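49 protein (Murid herpesvirus 4, PDB 6A4V) interacts with poly(ADP-ribose) polymerase 1 and thereby probably facilitates replication of this gammaherpesvirus. Local coordinates at residues S63-K68 with K255-I260; L90-E95 with Y193-F198; R94-R99 with V221-V226. All coordinates share one frame; numbering follows the deposited sequence.

Interaction 1: S63-K68 with K255-I260; sequences SACLCK and KELEAI
C65 and L257 meet where helices 61-85 and 238-262 pass each other in opposite directions. The short segments 63-68 and 255-260 have axes 9.8 Å apart at closest approach and N-to-C directions 162° apart, so the pair is close to antiparallel. The heart of the contact is apolar. The CA to CB bonds of C65 and L257 point at the opposing helix, and their CA atoms, 6.0 Å apart, mark the register. With SG anti to the backbone N (chi1 -167°), the thiol of C65 reaches across the interface and lies 3.4 Å from L257 CB, close also to L257 CA, so that it packs against the base of the leucine rather than its tip. The branch of L257 meets two residues at once: its CD1 lies 3.9 Å from C65 CB and about as close to L66 CG. L66 points past the opposing helix at its base, but its end turns in, and L66 CD2 comes to 3.9 Å from L257 CD2, the two leucines crossing at a slant.

The polar contact is confined to one margin and runs through water. One water molecule accepts from K68 NZ at 2.9 Å and donates to E256 OE2 at 3.0 Å, while K68 NZ and E256 OE2 themselves stay 4.7 Å apart. The bridge thus joins opposite charges without direct contact. E256 OE2 is also hydrogen-bonded to H253 on its own helix, which probably helps to hold the carboxylate in place beside the thiol.

Two further helices enclose the 63-68 side: helix 44-57 packs on A64, C67 and K68, and helix 295-312 packs on L66, making this an all-helical bundle contact far from the centre of the chain.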
# COMPACT_ATOMS: atom_id res chain seq x y z
N SER B 63 -11.57 -7.16 24.39
CA SER B 63 -11.58 -5.89 23.71
C SER B 63 -10.18 -5.30 23.55
O SER B 63 -9.82 -4.86 22.50
CB SER B 63 -12.43 -4.94 24.42
OG SER B 63 -13.78 -5.38 24.42
N ALA B 64 -9.41 -5.29 24.63
CA ALA B 64 -8.09 -4.71 24.58
C ALA B 64 -7.21 -5.53 23.63
O ALA B 64 -6.58 -5.00 22.71
CB ALA B 64 -7.55 -4.63 25.98
N CYS B 65 -7.28 -6.85 23.74
CA CYS B 65 -6.42 -7.74 22.95
C CYS B 65 -6.68 -7.47 21.46
O CYS B 65 -5.75 -7.34 20.64
CB CYS B 65 -6.62 -9.18 23.38
SG CYS B 65 -5.33 -10.27 22.73
N LEU B 66 -7.95 -7.25 21.12
CA LEU B 66 -8.32 -7.12 19.78
C LEU B 66 -7.82 -5.80 19.19
O LEU B 66 -7.26 -5.82 18.10
CB LEU B 66 -9.83 -7.22 19.65
CG LEU B 66 -10.30 -8.65 19.73
CD1 LEU B 66 -11.82 -8.65 19.76
CD2 LEU B 66 -9.76 -9.44 18.54
N CYS B 67 -8.00 -4.69 19.92
CA CYS B 67 -7.41 -3.42 19.49
C CYS B 67 -5.91 -3.69 19.23
O CYS B 67 -5.40 -3.35 18.22
CB CYS B 67 -7.64 -2.33 20.54
SG CYS B 67 -9.40 -2.01 20.89
N LYS B 68 -5.24 -4.37 20.16
CA LYS B 68 -3.82 -4.49 20.14
C LYS B 68 -3.43 -5.21 18.85
O LYS B 68 -2.48 -4.79 18.17
CB LYS B 68 -3.28 -5.26 21.35
CG LYS B 68 -3.51 -4.61 22.71
CD LYS B 68 -2.30 -4.61 23.70
CE LYS B 68 -2.72 -4.79 25.16
NZ LYS B 68 -1.98 -5.91 25.81
N LYS B 255 -2.36 -15.82 20.22
CA LYS B 255 -2.50 -16.98 21.16
C LYS B 255 -3.05 -16.54 22.52
O LYS B 255 -3.86 -17.26 23.04
CB LYS B 255 -1.22 -17.78 21.27
CG LYS B 255 -1.19 -18.86 20.20
CD LYS B 255 0.15 -19.11 19.66
CE LYS B 255 0.15 -19.87 18.35
NZ LYS B 255 1.47 -19.70 17.69
N GLU B 256 -2.63 -15.37 23.01
CA GLU B 256 -3.12 -14.79 24.17
C GLU B 256 -4.63 -14.62 24.05
O GLU B 256 -5.33 -15.00 24.96
CB GLU B 256 -2.48 -13.44 24.46
CG GLU B 256 -3.19 -12.70 25.55
CD GLU B 256 -2.67 -11.35 26.00
OE1 GLU B 256 -2.79 -11.10 27.19
OE2 GLU B 256 -2.23 -10.52 25.17
N LEU B 257 -5.11 -13.98 22.96
CA LEU B 257 -6.53 -13.76 22.80
C LEU B 257 -7.29 -15.09 22.88
O LEU B 257 -8.37 -15.10 23.41
CB LEU B 257 -6.81 -13.09 21.45
CG LEU B 257 -8.30 -13.03 21.05
CD1 LEU B 257 -8.96 -11.82 21.66
CD2 LEU B 257 -8.47 -12.97 19.57
N GLU B 258 -6.77 -16.15 22.23
CA GLU B 258 -7.48 -17.44 22.24
C GLU B 258 -7.62 -17.95 23.70
O GLU B 258 -8.62 -18.55 24.08
CB GLU B 258 -6.76 -18.53 21.45
CG GLU B 258 -6.57 -18.31 19.98
CD GLU B 258 -5.86 -19.47 19.31
OE1 GLU B 258 -4.91 -20.02 19.93
OE2 GLU B 258 -6.26 -19.84 18.17
N ALA B 259 -6.59 -17.74 24.52
CA ALA B 259 -6.63 -18.26 25.86
C ALA B 259 -7.69 -17.50 26.65
O ALA B 259 -8.70 -18.10 27.09
CB ALA B 259 -5.29 -18.20 26.52
N ILE B 260 -7.44 -16.20 26.77
CA ILE B 260 -8.31 -15.22 27.34
C ILE B 260 -9.78 -15.53 27.03
O ILE B 260 -10.63 -15.38 27.89
CB ILE B 260 -7.90 -13.82 26.82
CG1 ILE B 260 -6.70 -13.30 27.61
CG2 ILE B 260 -9.05 -12.83 26.85
CD1 ILE B 260 -6.29 -11.90 27.23
O HOH W 1 -3.81 -8.11 25.89

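Interaction 2: L90-E95 with Y193-F198; sequences LPHLRE and YNFKTF
H92 receives the ring of F195 at its imidazole, and F195 is the side chain to follow. Its CA to CB bond points at helix 89-104, and CG lies anti to the backbone N (chi1 178°), which carries the ring straight out from the first turn of helix 195-203 across a backbone gap of 9.1 Å between L93 CA and F195 CA. Beyond CB and CG the ring's two sides part company. On one side CE1 approaches L93, with F195 CE1 4.3 Å from L93 CD2, a loose apolar contact. On the other, CE2 is 3.3 Å from H92 NE2 and slightly farther from H92 CD2. The tip atom completes the contact: F195 CZ lies in the imidazole plane at its edge, 3.5 Å from H92 NE2. The ring planes are inclined at 79° and the centroids are 5.1 Å apart, an oblique aromatic pair.

The start of helix 195-203 is a capped N-terminus, with N194 as the N-cap. N194 OD1 takes the backbone N of T197 at 3.0 Å, from a donor lying 38° out of the carbonyl plane. The same oxygen accepts from T197 OG1 at 2.6 Å, a donor much nearer that plane, and two bonds thus grip one amide oxygen. N194 ND2 is hydrogen-bonded in turn to E38, tying the cap to the N-terminal part of the chain.

On the facing helix, L93 also packs on F227 and F230 of helix 213-235, so its side chain is shared between two neighbours. The second subunit comes up to the same place: R288 of that subunit packs on H92, and L296 of that subunit packs on F195.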
# COMPACT_ATOMS: atom_id res chain seq x y z
N LEU B 90 17.66 2.21 -2.19
CA LEU B 90 18.95 2.90 -2.23
C LEU B 90 19.20 3.31 -3.67
O LEU B 90 19.48 4.47 -3.93
CB LEU B 90 20.11 2.05 -1.66
CG LEU B 90 20.08 1.72 -0.15
CD1 LEU B 90 21.37 1.09 0.31
CD2 LEU B 90 19.79 2.94 0.72
N PRO B 91 19.01 2.41 -4.67
CA PRO B 91 19.10 2.80 -6.08
C PRO B 91 18.21 4.02 -6.38
O PRO B 91 18.60 4.94 -7.03
CB PRO B 91 18.54 1.58 -6.81
CG PRO B 91 18.83 0.43 -5.89
CD PRO B 91 18.61 1.01 -4.51
N HIS B 92 16.99 4.02 -5.86
CA HIS B 92 16.11 5.17 -6.07
C HIS B 92 16.71 6.46 -5.48
O HIS B 92 16.79 7.51 -6.15
CB HIS B 92 14.79 4.94 -5.40
CG HIS B 92 13.84 6.03 -5.67
ND1 HIS B 92 13.19 6.14 -6.88
CD2 HIS B 92 13.33 6.97 -4.85
CE1 HIS B 92 12.45 7.22 -6.84
NE2 HIS B 92 12.44 7.70 -5.56
N LEU B 93 17.08 6.39 -4.21
CA LEU B 93 17.65 7.53 -3.50
C LEU B 93 18.93 7.98 -4.20
O LEU B 93 19.12 9.16 -4.43
CB LEU B 93 17.90 7.17 -2.04
CG LEU B 93 16.67 7.25 -1.15
CD1 LEU B 93 16.88 6.42 0.07
CD2 LEU B 93 16.38 8.68 -0.76
N ARG B 94 19.69 7.06 -4.74
CA ARG B 94 20.89 7.57 -5.44
C ARG B 94 20.46 8.39 -6.65
O ARG B 94 20.90 9.53 -6.89
CB ARG B 94 21.76 6.40 -5.87
CG ARG B 94 22.72 5.92 -4.80
CD ARG B 94 23.73 4.89 -5.32
NE ARG B 94 23.15 3.92 -6.24
CZ ARG B 94 22.68 2.75 -5.87
NH1 ARG B 94 22.32 2.58 -4.61
NH2 ARG B 94 22.50 1.78 -6.74
N GLU B 95 19.63 7.75 -7.45
CA GLU B 95 19.07 8.37 -8.66
C GLU B 95 18.44 9.71 -8.29
O GLU B 95 18.50 10.71 -9.08
CB GLU B 95 18.15 7.35 -9.35
CG GLU B 95 17.97 7.55 -10.84
CD GLU B 95 19.20 7.49 -11.73
OE1 GLU B 95 19.86 6.40 -11.80
OE2 GLU B 95 19.50 8.53 -12.36
N TYR B 193 11.61 7.01 9.59
CA TYR B 193 10.56 7.57 8.78
C TYR B 193 10.66 6.96 7.39
O TYR B 193 11.72 6.53 6.97
CB TYR B 193 10.65 9.09 8.77
CG TYR B 193 10.22 9.67 10.09
CD1 TYR B 193 8.88 9.74 10.40
CD2 TYR B 193 11.13 10.18 11.00
CE1 TYR B 193 8.45 10.24 11.61
CE2 TYR B 193 10.71 10.69 12.22
CZ TYR B 193 9.36 10.73 12.52
OH TYR B 193 8.88 11.18 13.71
N ASN B 194 9.55 6.90 6.68
CA ASN B 194 9.55 6.42 5.28
C ASN B 194 9.85 7.58 4.31
O ASN B 194 9.84 8.78 4.64
CB ASN B 194 8.20 5.77 4.97
CG ASN B 194 7.07 6.77 5.00
OD1 ASN B 194 7.28 7.98 5.19
ND2 ASN B 194 5.86 6.29 4.78
N PHE B 195 10.11 7.23 3.07
CA PHE B 195 10.49 8.16 2.04
C PHE B 195 9.46 9.27 1.76
O PHE B 195 9.81 10.41 1.59
CB PHE B 195 10.67 7.35 0.77
CG PHE B 195 11.02 8.15 -0.43
CD1 PHE B 195 11.97 9.14 -0.36
CD2 PHE B 195 10.46 7.83 -1.66
CE1 PHE B 195 12.30 9.87 -1.49
CE2 PHE B 195 10.81 8.54 -2.79
CZ PHE B 195 11.73 9.56 -2.70
N LYS B 196 8.19 8.90 1.61
CA LYS B 196 7.11 9.84 1.43
C LYS B 196 7.27 10.94 2.48
O LYS B 196 7.27 12.13 2.14
CB LYS B 196 5.80 9.02 1.50
CG LYS B 196 4.52 9.77 1.78
CD LYS B 196 3.26 8.94 1.46
CE LYS B 196 3.16 8.55 0.00
NZ LYS B 196 1.79 8.70 -0.56
N THR B 197 7.51 10.56 3.74
CA THR B 197 7.70 11.60 4.76
C THR B 197 8.95 12.46 4.52
O THR B 197 8.92 13.66 4.75
CB THR B 197 7.67 10.95 6.14
OG1 THR B 197 6.42 10.25 6.11
CG2 THR B 197 7.74 11.95 7.26
N PHE B 198 10.05 11.87 4.08
CA PHE B 198 11.27 12.69 3.98
C PHE B 198 11.09 13.68 2.83
O PHE B 198 11.61 14.81 2.90
CB PHE B 198 12.54 11.86 3.80
CG PHE B 198 13.10 11.25 5.05
CD1 PHE B 198 13.66 12.05 6.01
CD2 PHE B 198 13.07 9.88 5.26
CE1 PHE B 198 14.17 11.51 7.17
CE2 PHE B 198 13.50 9.35 6.46
CZ PHE B 198 14.11 10.16 7.37

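Interaction 3: R94-R99 with V221-V226; sequences RELIIR and VYWVSV
Segments 94-99 and 221-226 are both helical and run nearly antiparallel, with N-to-C directions 162° apart and axes 10.5 Å apart at closest approach. The nearest CA atoms are those of I97 and W223, 7.0 Å apart, and the CA to CB bond of W223 points at the opposing helix. Within the second segment the backbone carbonyl of V221 accepts twice: S225 N supplies the usual helical bond, and S225 OG reaches V221 O at 2.7 Å from the opposite face of the carbonyl plane. The serine hydroxyl is thus folded back on its own helix.

The side-chain contact centres on W223. L96, with CG anti to the backbone N (chi1 171°), directs its two methyls over one face of the indole. L96 CD1 stands 3.9 Å from the centroid of the six-membered ring, only 5° off the ring normal, a well-centred CH-pi contact. Its sister methyl covers the five-membered end, L96 CD2 lying 4.0 Å from W223 CG. The opposite face of the indole is taken by Y222 CD2 from the preceding residue, which leaves the ring between an aliphatic branch and an aromatic neighbour. I97 works at the other end of the tryptophan: I97 CG1 is 4.1 Å from W223 CB, and I97 CD1 packs against the backbone, 3.6 Å from W223 O.

Around this pair, helix 195-203 reaches W223 through L199 and S202, helix 111-126 lies against I97 through L124, and helix 161-168 meets V224 through W164. The second subunit borders the 94-99 side, where R99 forms a salt bridge with E300 of that subunit, so a helix pair buried within one chain lies directly beside the subunit interface.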
# COMPACT_ATOMS: atom_id res chain seq x y z
N ARG B 94 19.69 7.06 -4.74
CA ARG B 94 20.89 7.57 -5.44
C ARG B 94 20.46 8.39 -6.65
O ARG B 94 20.90 9.53 -6.89
CB ARG B 94 21.76 6.40 -5.87
CG ARG B 94 22.72 5.92 -4.80
CD ARG B 94 23.73 4.89 -5.32
NE ARG B 94 23.15 3.92 -6.24
CZ ARG B 94 22.68 2.75 -5.87
NH1 ARG B 94 22.32 2.58 -4.61
NH2 ARG B 94 22.50 1.78 -6.74
N GLU B 95 19.63 7.75 -7.45
CA GLU B 95 19.07 8.37 -8.66
C GLU B 95 18.44 9.71 -8.29
O GLU B 95 18.50 10.71 -9.08
CB GLU B 95 18.15 7.35 -9.35
CG GLU B 95 17.97 7.55 -10.84
CD GLU B 95 19.20 7.49 -11.73
OE1 GLU B 95 19.86 6.40 -11.80
OE2 GLU B 95 19.50 8.53 -12.36
N LEU B 96 17.91 9.86 -7.08
CA LEU B 96 17.32 11.20 -6.77
C LEU B 96 18.42 12.27 -6.62
O LEU B 96 18.21 13.41 -6.92
CB LEU B 96 16.49 11.10 -5.50
CG LEU B 96 16.00 12.43 -4.94
CD1 LEU B 96 14.86 12.18 -3.96
CD2 LEU B 96 17.10 13.22 -4.26
N ILE B 97 19.58 11.86 -6.11
CA ILE B 97 20.59 12.77 -5.68
C ILE B 97 21.31 13.24 -6.94
O ILE B 97 21.45 14.47 -7.17
CB ILE B 97 21.54 12.12 -4.63
CG1 ILE B 97 21.01 12.30 -3.20
CG2 ILE B 97 22.96 12.68 -4.75
CD1 ILE B 97 21.63 11.39 -2.14
N ILE B 98 21.69 12.25 -7.77
CA ILE B 98 22.17 12.51 -9.08
C ILE B 98 21.33 13.57 -9.80
O ILE B 98 21.86 14.19 -10.74
CB ILE B 98 22.14 11.29 -10.02
CG1 ILE B 98 23.22 10.29 -9.65
CG2 ILE B 98 22.32 11.81 -11.43
CD1 ILE B 98 23.15 8.95 -10.35
N ARG B 99 20.01 13.56 -9.57
CA ARG B 99 19.11 14.47 -10.27
C ARG B 99 19.34 15.86 -9.72
O ARG B 99 19.51 16.83 -10.47
CB ARG B 99 17.63 14.10 -10.16
CG ARG B 99 17.01 13.63 -11.48
CD ARG B 99 15.52 13.29 -11.46
NE ARG B 99 15.18 12.02 -10.81
CZ ARG B 99 14.66 11.89 -9.59
NH1 ARG B 99 14.27 12.97 -8.92
NH2 ARG B 99 14.47 10.69 -9.05
N VAL B 221 22.14 18.70 1.23
CA VAL B 221 22.64 18.30 2.47
C VAL B 221 21.67 17.29 3.04
O VAL B 221 22.07 16.26 3.59
CB VAL B 221 22.78 19.48 3.45
CG1 VAL B 221 22.67 19.00 4.88
CG2 VAL B 221 24.07 20.23 3.24
N TYR B 222 20.40 17.69 3.00
CA TYR B 222 19.31 16.95 3.64
C TYR B 222 19.23 15.57 2.98
O TYR B 222 19.18 14.58 3.66
CB TYR B 222 18.02 17.76 3.48
CG TYR B 222 16.74 17.06 3.85
CD1 TYR B 222 16.21 17.18 5.13
CD2 TYR B 222 16.01 16.35 2.92
CE1 TYR B 222 15.00 16.60 5.47
CE2 TYR B 222 14.78 15.79 3.23
CZ TYR B 222 14.28 15.89 4.52
OH TYR B 222 13.09 15.32 4.89
N TRP B 223 19.29 15.54 1.65
CA TRP B 223 19.21 14.27 0.97
C TRP B 223 20.47 13.43 1.15
O TRP B 223 20.39 12.21 1.11
CB TRP B 223 18.86 14.44 -0.50
CG TRP B 223 17.42 14.80 -0.63
CD1 TRP B 223 16.90 16.00 -0.98
CD2 TRP B 223 16.30 13.95 -0.36
NE1 TRP B 223 15.54 15.96 -0.97
CE2 TRP B 223 15.14 14.71 -0.61
CE3 TRP B 223 16.15 12.60 -0.05
CZ2 TRP B 223 13.85 14.17 -0.47
CZ3 TRP B 223 14.89 12.06 0.06
CH2 TRP B 223 13.76 12.85 -0.10
N VAL B 224 21.62 14.05 1.40
CA VAL B 224 22.78 13.25 1.66
C VAL B 224 22.55 12.60 3.03
O VAL B 224 22.83 11.45 3.21
CB VAL B 224 24.08 14.08 1.65
CG1 VAL B 224 25.14 13.48 2.55
CG2 VAL B 224 24.67 14.24 0.26
N SER B 225 22.12 13.39 4.00
CA SER B 225 21.87 12.92 5.32
C SER B 225 20.85 11.76 5.25
O SER B 225 21.07 10.75 5.82
CB SER B 225 21.37 14.00 6.24
OG SER B 225 22.06 15.25 6.06
N VAL B 226 19.73 11.97 4.58
CA VAL B 226 18.73 10.96 4.46
C VAL B 226 19.35 9.73 3.80
O VAL B 226 19.13 8.62 4.22
CB VAL B 226 17.49 11.41 3.65
CG1 VAL B 226 16.59 10.21 3.40
CG2 VAL B 226 16.74 12.52 4.34

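In the fold
All three contacts are buried and join helices, but they lie in different parts of an elongated chain. Interactions 2 and 3 have centres 8 Å apart, share R94 and E95 on helix 89-104, and touch: F195 CE1 is 3.6 Å from W223 CH2, continuing one aromatic core. Both also meet the second subunit. Interaction 1 stands apart, its centre 36 Å from interaction 2 and 44 Å from interaction 3, on the opposite side of the chain's centre from interaction 3, and no other subunit touches it. Its chemistry differs accordingly: thiol and leucine packing with a water-bridged charged margin, against the ring contacts of the other two.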